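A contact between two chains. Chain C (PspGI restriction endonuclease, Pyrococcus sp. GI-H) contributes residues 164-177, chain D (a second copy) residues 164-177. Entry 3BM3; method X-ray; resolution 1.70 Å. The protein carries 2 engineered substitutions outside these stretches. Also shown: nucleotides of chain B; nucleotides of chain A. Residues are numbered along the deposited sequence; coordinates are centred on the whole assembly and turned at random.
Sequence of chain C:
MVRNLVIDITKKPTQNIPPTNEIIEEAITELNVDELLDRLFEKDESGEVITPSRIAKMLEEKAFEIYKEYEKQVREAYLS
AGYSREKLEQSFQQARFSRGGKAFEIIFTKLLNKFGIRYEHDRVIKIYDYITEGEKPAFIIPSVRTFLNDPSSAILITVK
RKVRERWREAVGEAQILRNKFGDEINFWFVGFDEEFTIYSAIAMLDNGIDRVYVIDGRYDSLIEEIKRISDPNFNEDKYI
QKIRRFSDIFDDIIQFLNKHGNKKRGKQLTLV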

# COMPACT_ATOMS: atom_id res chain seq x y z
N ARG C 164 7.04 1.70 -3.45
CA ARG C 164 6.13 2.72 -3.87
C ARG C 164 5.79 3.63 -2.68
O ARG C 164 6.70 4.04 -1.93
N GLU C 165 4.50 3.92 -2.48
CA GLU C 165 4.05 4.74 -1.38
C GLU C 165 3.85 3.93 -0.10
O GLU C 165 3.47 4.48 0.93
N ARG C 166 4.00 2.61 -0.18
CA ARG C 166 3.62 1.69 0.88
C ARG C 166 4.49 1.78 2.12
O ARG C 166 4.19 1.20 3.17
N TRP C 167 5.61 2.49 2.02
CA TRP C 167 6.41 2.80 3.19
C TRP C 167 5.59 3.48 4.27
O TRP C 167 5.90 3.33 5.43
N ARG C 168 4.56 4.24 3.90
CA ARG C 168 3.74 4.87 4.94
C ARG C 168 3.03 3.83 5.81
O ARG C 168 2.66 4.13 6.92
N GLU C 169 2.82 2.60 5.28
CA GLU C 169 2.28 1.52 6.06
C GLU C 169 3.17 1.24 7.25
O GLU C 169 2.69 0.95 8.33
N ALA C 170 4.48 1.33 7.03
CA ALA C 170 5.44 1.05 8.09
C ALA C 170 5.38 2.14 9.14
O ALA C 170 5.45 1.84 10.34
N VAL C 171 5.22 3.39 8.71
CA VAL C 171 5.09 4.53 9.61
C VAL C 171 3.82 4.31 10.42
O VAL C 171 3.81 4.46 11.62
N GLY C 172 2.77 3.85 9.76
CA GLY C 172 1.49 3.56 10.41
C GLY C 172 1.64 2.48 11.44
O GLY C 172 1.20 2.61 12.59
N GLU C 173 2.27 1.37 11.05
CA GLU C 173 2.50 0.26 11.95
C GLU C 173 3.30 0.71 13.18
O GLU C 173 2.98 0.42 14.33
N ALA C 174 4.36 1.45 12.91
CA ALA C 174 5.25 1.96 13.96
C ALA C 174 4.46 2.82 14.93
O ALA C 174 4.64 2.74 16.15
N GLN C 175 3.57 3.65 14.40
CA GLN C 175 2.80 4.55 15.26
C GLN C 175 1.88 3.73 16.16
O GLN C 175 1.80 3.96 17.36
N ILE C 176 1.20 2.76 15.58
CA ILE C 176 0.31 1.91 16.35
C ILE C 176 1.07 1.21 17.48
O ILE C 176 0.64 1.20 18.63
N LEU C 177 2.26 0.70 17.16
CA LEU C 177 3.10 -0.01 18.12
C LEU C 177 3.69 0.93 19.17
O LEU C 177 3.69 0.61 20.35
N ARG D 164 -7.66 -2.89 1.62
CA ARG D 164 -6.73 -3.94 2.02
C ARG D 164 -5.98 -3.48 3.28
O ARG D 164 -6.60 -2.97 4.23
N GLU D 165 -4.67 -3.60 3.28
CA GLU D 165 -3.86 -3.16 4.43
C GLU D 165 -3.43 -1.71 4.29
O GLU D 165 -2.75 -1.14 5.16
N ARG D 166 -3.78 -1.10 3.16
CA ARG D 166 -3.30 0.22 2.83
C ARG D 166 -3.81 1.37 3.69
O ARG D 166 -3.31 2.49 3.64
N TRP D 167 -4.81 1.07 4.53
CA TRP D 167 -5.25 2.04 5.53
C TRP D 167 -4.10 2.50 6.43
O TRP D 167 -4.08 3.63 6.90
N ARG D 168 -3.12 1.62 6.65
CA ARG D 168 -1.96 2.06 7.44
C ARG D 168 -1.21 3.22 6.80
O ARG D 168 -0.56 4.00 7.49
N GLU D 169 -1.34 3.39 5.48
CA GLU D 169 -0.75 4.55 4.80
C GLU D 169 -1.34 5.83 5.31
O GLU D 169 -0.64 6.82 5.46
N ALA D 170 -2.62 5.80 5.62
CA ALA D 170 -3.30 6.96 6.13
C ALA D 170 -2.83 7.27 7.55
O ALA D 170 -2.63 8.42 7.89
N VAL D 171 -2.65 6.23 8.37
CA VAL D 171 -2.03 6.40 9.68
C VAL D 171 -0.65 7.05 9.56
O VAL D 171 -0.31 7.98 10.31
N GLY D 172 0.16 6.57 8.62
CA GLY D 172 1.49 7.10 8.41
C GLY D 172 1.43 8.54 7.98
O GLY D 172 2.15 9.37 8.50
N GLU D 173 0.56 8.87 7.01
CA GLU D 173 0.43 10.25 6.56
C GLU D 173 0.00 11.14 7.71
O GLU D 173 0.56 12.19 7.96
N ALA D 174 -0.97 10.67 8.47
CA ALA D 174 -1.46 11.47 9.58
C ALA D 174 -0.36 11.72 10.61
O ALA D 174 -0.26 12.80 11.19
N GLN D 175 0.46 10.70 10.85
CA GLN D 175 1.54 10.83 11.82
C GLN D 175 2.54 11.86 11.33
O GLN D 175 2.97 12.72 12.08
N ILE D 176 2.94 11.74 10.07
CA ILE D 176 3.89 12.71 9.54
C ILE D 176 3.37 14.15 9.68
O ILE D 176 4.09 15.09 10.12
N LEU D 177 2.10 14.33 9.32
CA LEU D 177 1.47 15.65 9.39
C LEU D 177 1.30 16.09 10.84
O LEU D 177 1.53 17.26 11.14

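What do the first residues of the stretch contribute? Arg C164 starts toward chain D, but its chi1 m, chi2 m side chain leads away, and C8 of DG7 of chain A lies over one face of its guanidinium. Glu C165 does reach across: chi1 p and chi2 m bring its OE2 to 2.6 Å from OE2 of Glu D169. Two carboxylates would normally repel at that range, so one of the acids probably holds a proton, though the coordinates cannot place it. Arg C166 (m, t, m) points sideways; its CG lies 3.3 Å from OE2 of Glu D169, while its guanidinium meets DG7 near its plane. Arg C166 NE donates a hydrogen bond to O6 of DG7 of chain A at 2.8 Å, and Arg C166 NH2 adds a weak one to N7 of the same base at 3.0 Å, a contact in keeping with a restriction endonuclease bound to DNA.

How do the side chains from Trp C167 to Glu C169 pack? Trp C167 has its CA-to-CB bond directed away, yet with chi1 p its ring comes back far enough for CH2 to touch CD1 of Ile D176 at 3.7 Å. Arg C168 (m, t, t) points toward chain D and stretches along its helix, with CD 4.1 Å from CB of Glu D173 and NE 4.2 Å from CD1 of Ile D176. In the other copy, Arg D168 NH1 donates a hydrogen bond to OP2 of DT3 of chain A at 3.1 Å. Glu C169 (m, t) leaves sideways but ends close: its OE2 is 2.6 Å from OE2 of Glu D165, repeating the acid pair, and its CG is 3.5 Å from CG of Glu D169.

What lets the helices come so close at the middle? Val C171 (t) packs against the partner glycine, its CG1 3.6 Å from CA of Gly D172. The axes approach to 6.4 Å at a 74° angle, and Gly C172 faces Gly D172 with their CA atoms 4.1 Å apart. A CB on Gly C172 would point inward and clash with Arg D168 O, only 2.3 Å away. Without it, CA of Gly C172 makes a CA-H...O contact with O of Arg D168 at 3.6 Å.

What closes the far end? Gln C175 (t, p) points in and lays its CG 4.0 Å from CG1 of Val D171; its OE1 is 3.3 Å from OE1 of Gln D175, two acceptors that do not bond, while NE2 is satisfied elsewhere in the structure. Ile C176 (m, t) completes the apolar exchange, its CD1 3.9 Å from CH2 of Trp D167.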

# COMPACT_ATOMS: atom_id res chain seq x y z
CB ARG C 164 4.90 2.07 -4.50
CG ARG C 164 5.25 1.28 -5.73
CD ARG C 164 5.61 2.21 -6.87
NE ARG C 164 5.72 1.50 -8.13
CZ ARG C 164 6.82 0.90 -8.57
NH1 ARG C 164 7.95 0.96 -7.89
NH2 ARG C 164 6.81 0.28 -9.76
CB GLU C 165 2.72 5.42 -1.77
CG GLU C 165 1.47 4.67 -1.51
CD GLU C 165 1.26 3.39 -2.34
OE1 GLU C 165 2.01 3.15 -3.30
OE2 GLU C 165 0.35 2.62 -1.99
CB ARG C 166 3.53 0.27 0.31
CG ARG C 166 2.32 0.10 -0.61
CD ARG C 166 2.26 -1.26 -1.24
NE ARG C 166 3.08 -1.28 -2.42
CZ ARG C 166 4.33 -1.71 -2.49
NH1 ARG C 166 4.94 -2.29 -1.46
NH2 ARG C 166 4.96 -1.58 -3.64
CB TRP C 167 7.59 3.67 2.83
CG TRP C 167 7.30 4.96 2.28
CD1 TRP C 167 7.17 5.27 0.95
CD2 TRP C 167 7.15 6.17 2.99
NE1 TRP C 167 6.94 6.60 0.80
CE2 TRP C 167 6.92 7.18 2.04
CE3 TRP C 167 7.17 6.50 4.35
CZ2 TRP C 167 6.72 8.51 2.41
CZ3 TRP C 167 7.01 7.81 4.70
CH2 TRP C 167 6.75 8.80 3.75
CB ARG C 168 2.76 5.87 4.36
CG ARG C 168 3.45 7.10 3.81
CD ARG C 168 2.45 8.20 3.54
NE ARG C 168 3.10 9.38 2.98
CZ ARG C 168 3.50 9.49 1.73
NH1 ARG C 168 3.24 8.51 0.85
NH2 ARG C 168 4.10 10.59 1.31
CB GLU C 169 2.14 0.25 5.27
CG GLU C 169 1.10 0.37 4.16
CD GLU C 169 0.97 -0.87 3.32
OE1 GLU C 169 1.81 -1.78 3.45
OE2 GLU C 169 0.00 -0.88 2.54
CB ALA C 170 6.83 0.94 7.51
CB VAL C 171 5.05 5.86 8.88
CG1 VAL C 171 4.81 7.03 9.86
CG2 VAL C 171 6.33 6.12 8.06
CB GLU C 173 3.21 -0.87 11.22
CG GLU C 173 3.44 -2.04 12.09
CD GLU C 173 4.12 -3.18 11.40
OE1 GLU C 173 4.33 -3.11 10.17
OE2 GLU C 173 4.49 -4.13 12.11
CB ALA C 174 6.42 2.74 13.34
CB GLN C 175 1.98 5.52 14.40
CG GLN C 175 0.77 6.14 15.08
CD GLN C 175 1.13 6.91 16.34
OE1 GLN C 175 2.27 7.40 16.48
NE2 GLN C 175 0.14 7.02 17.29
CB ILE C 176 -0.39 0.90 15.47
CG1 ILE C 176 -1.31 1.66 14.49
CG2 ILE C 176 -1.23 -0.09 16.29
CD1 ILE C 176 -1.73 0.77 13.30
CB LEU C 177 4.20 -0.72 17.37
CG LEU C 177 3.67 -1.97 16.63
CD1 LEU C 177 4.75 -2.49 15.69
CD2 LEU C 177 3.19 -3.05 17.62
CB ARG D 164 -5.80 -4.29 0.85
CG ARG D 164 -6.58 -4.85 -0.32
CD ARG D 164 -7.02 -6.24 -0.03
NE ARG D 164 -7.59 -6.91 -1.19
CZ ARG D 164 -8.85 -6.86 -1.59
NH1 ARG D 164 -9.76 -6.17 -0.90
NH2 ARG D 164 -9.22 -7.54 -2.66
CB GLU D 165 -2.62 -4.05 4.51
CG GLU D 165 -1.42 -3.67 3.63
CD GLU D 165 -1.64 -3.72 2.12
OE1 GLU D 165 -2.65 -4.32 1.65
OE2 GLU D 165 -0.77 -3.15 1.43
CB ARG D 166 -3.51 0.49 1.33
CG ARG D 166 -2.59 -0.34 0.48
CD ARG D 166 -2.85 -0.24 -1.04
NE ARG D 166 -3.99 -1.08 -1.39
CZ ARG D 166 -5.26 -0.68 -1.48
NH1 ARG D 166 -5.60 0.60 -1.34
NH2 ARG D 166 -6.18 -1.58 -1.73
CB TRP D 167 -6.35 1.44 6.40
CG TRP D 167 -6.00 0.26 7.14
CD1 TRP D 167 -6.16 -1.03 6.74
CD2 TRP D 167 -5.43 0.20 8.44
NE1 TRP D 167 -5.75 -1.89 7.69
CE2 TRP D 167 -5.31 -1.17 8.78
CE3 TRP D 167 -5.11 1.16 9.38
CZ2 TRP D 167 -4.81 -1.59 10.00
CZ3 TRP D 167 -4.64 0.75 10.61
CH2 TRP D 167 -4.48 -0.61 10.90
CB ARG D 168 -1.04 0.91 7.75
CG ARG D 168 -1.59 -0.07 8.78
CD ARG D 168 -0.52 -0.98 9.27
NE ARG D 168 -1.06 -2.01 10.15
CZ ARG D 168 -1.78 -3.05 9.75
NH1 ARG D 168 -2.03 -3.25 8.45
NH2 ARG D 168 -2.24 -3.93 10.63
CB GLU D 169 -0.93 4.49 3.30
CG GLU D 169 -0.33 3.25 2.66
CD GLU D 169 -0.55 3.19 1.19
OE1 GLU D 169 -1.40 3.94 0.68
OE2 GLU D 169 0.20 2.42 0.55
CB ALA D 170 -4.78 6.75 6.11
CB VAL D 171 -2.01 5.09 10.46
CG1 VAL D 171 -1.34 5.29 11.82
CG2 VAL D 171 -3.41 4.53 10.66
CB GLU D 173 -0.56 10.34 5.41
CG GLU D 173 -0.78 11.71 4.92
CD GLU D 173 -1.68 11.77 3.67
OE1 GLU D 173 -2.07 10.72 3.12
OE2 GLU D 173 -2.01 12.89 3.28
CB ALA D 174 -2.62 10.77 10.22
CB GLN D 175 2.22 9.48 12.04
CG GLN D 175 3.62 9.58 12.60
CD GLN D 175 3.67 10.24 13.94
OE1 GLN D 175 2.70 10.19 14.72
NE2 GLN D 175 4.81 10.89 14.23
CB ILE D 176 4.22 12.42 8.09
CG1 ILE D 176 4.92 11.05 7.99
CG2 ILE D 176 5.04 13.57 7.50
CD1 ILE D 176 4.98 10.45 6.60
CB LEU D 177 0.13 15.62 8.69
CG LEU D 177 0.19 15.53 7.16
CD1 LEU D 177 -1.16 15.15 6.62
CD2 LEU D 177 0.70 16.85 6.56
P DG B 8 -10.10 -5.11 -11.23
OP1 DG B 8 -8.95 -4.59 -11.99
OP2 DG B 8 -11.19 -5.85 -11.93
O5' DG B 8 -9.56 -6.08 -10.10
C5' DG B 8 -8.59 -5.64 -9.17
C4' DG B 8 -8.27 -6.76 -8.22
O4' DG B 8 -7.25 -6.34 -7.28
C3' DG B 8 -9.46 -7.19 -7.37
O3' DG B 8 -9.30 -8.57 -7.05
C2' DG B 8 -9.25 -6.38 -6.11
C1' DG B 8 -7.76 -6.56 -5.98
N9 DG B 8 -7.08 -5.64 -5.07
C8 DG B 8 -7.65 -4.69 -4.26
N7 DG B 8 -6.78 -4.06 -3.53
C5 DG B 8 -5.56 -4.62 -3.88
C6 DG B 8 -4.25 -4.36 -3.41
O6 DG B 8 -3.90 -3.57 -2.53
N1 DG B 8 -3.31 -5.14 -4.06
C2 DG B 8 -3.58 -6.07 -5.04
N2 DG B 8 -2.54 -6.72 -5.55
N3 DG B 8 -4.80 -6.34 -5.47
C4 DG B 8 -5.73 -5.58 -4.85
P DG A 7 5.98 -8.38 -12.04
OP1 DG A 7 4.68 -9.03 -11.76
OP2 DG A 7 6.73 -8.71 -13.27
O5' DG A 7 5.78 -6.80 -12.02
C5' DG A 7 5.02 -6.15 -11.01
C4' DG A 7 4.74 -4.74 -11.45
O4' DG A 7 4.02 -4.02 -10.42
C3' DG A 7 6.00 -3.92 -11.71
O3' DG A 7 5.72 -2.93 -12.70
C2' DG A 7 6.19 -3.21 -10.38
C1' DG A 7 4.75 -2.84 -10.13
N9 DG A 7 4.43 -2.43 -8.77
C8 DG A 7 5.30 -2.29 -7.71
N7 DG A 7 4.72 -1.86 -6.63
C5 DG A 7 3.39 -1.72 -6.98
C6 DG A 7 2.28 -1.27 -6.22
O6 DG A 7 2.25 -0.87 -5.05
N1 DG A 7 1.11 -1.30 -6.97
C2 DG A 7 1.01 -1.70 -8.28
N2 DG A 7 -0.22 -1.67 -8.83
N3 DG A 7 2.04 -2.09 -9.01
C4 DG A 7 3.19 -2.08 -8.30
P DT A 3 -2.72 -6.86 8.05
OP1 DT A 3 -1.74 -6.56 9.14
OP2 DT A 3 -3.61 -5.79 7.55
O5' DT A 3 -1.90 -7.45 6.83
C5' DT A 3 -1.12 -8.62 7.00
C4' DT A 3 -0.28 -8.87 5.78
O4' DT A 3 -1.10 -9.43 4.72
C3' DT A 3 0.38 -7.63 5.19
O3' DT A 3 1.71 -7.98 4.84
C2' DT A 3 -0.48 -7.30 3.98
C1' DT A 3 -0.96 -8.67 3.53
N1 DT A 3 -2.26 -8.72 2.83
C2 DT A 3 -2.36 -9.50 1.70
O2 DT A 3 -1.42 -10.11 1.22
N3 DT A 3 -3.61 -9.54 1.15
C4 DT A 3 -4.75 -8.90 1.59
O4 DT A 3 -5.81 -9.06 1.00
C5 DT A 3 -4.56 -8.07 2.76
C7 DT A 3 -5.74 -7.32 3.30
C6 DT A 3 -3.34 -8.02 3.31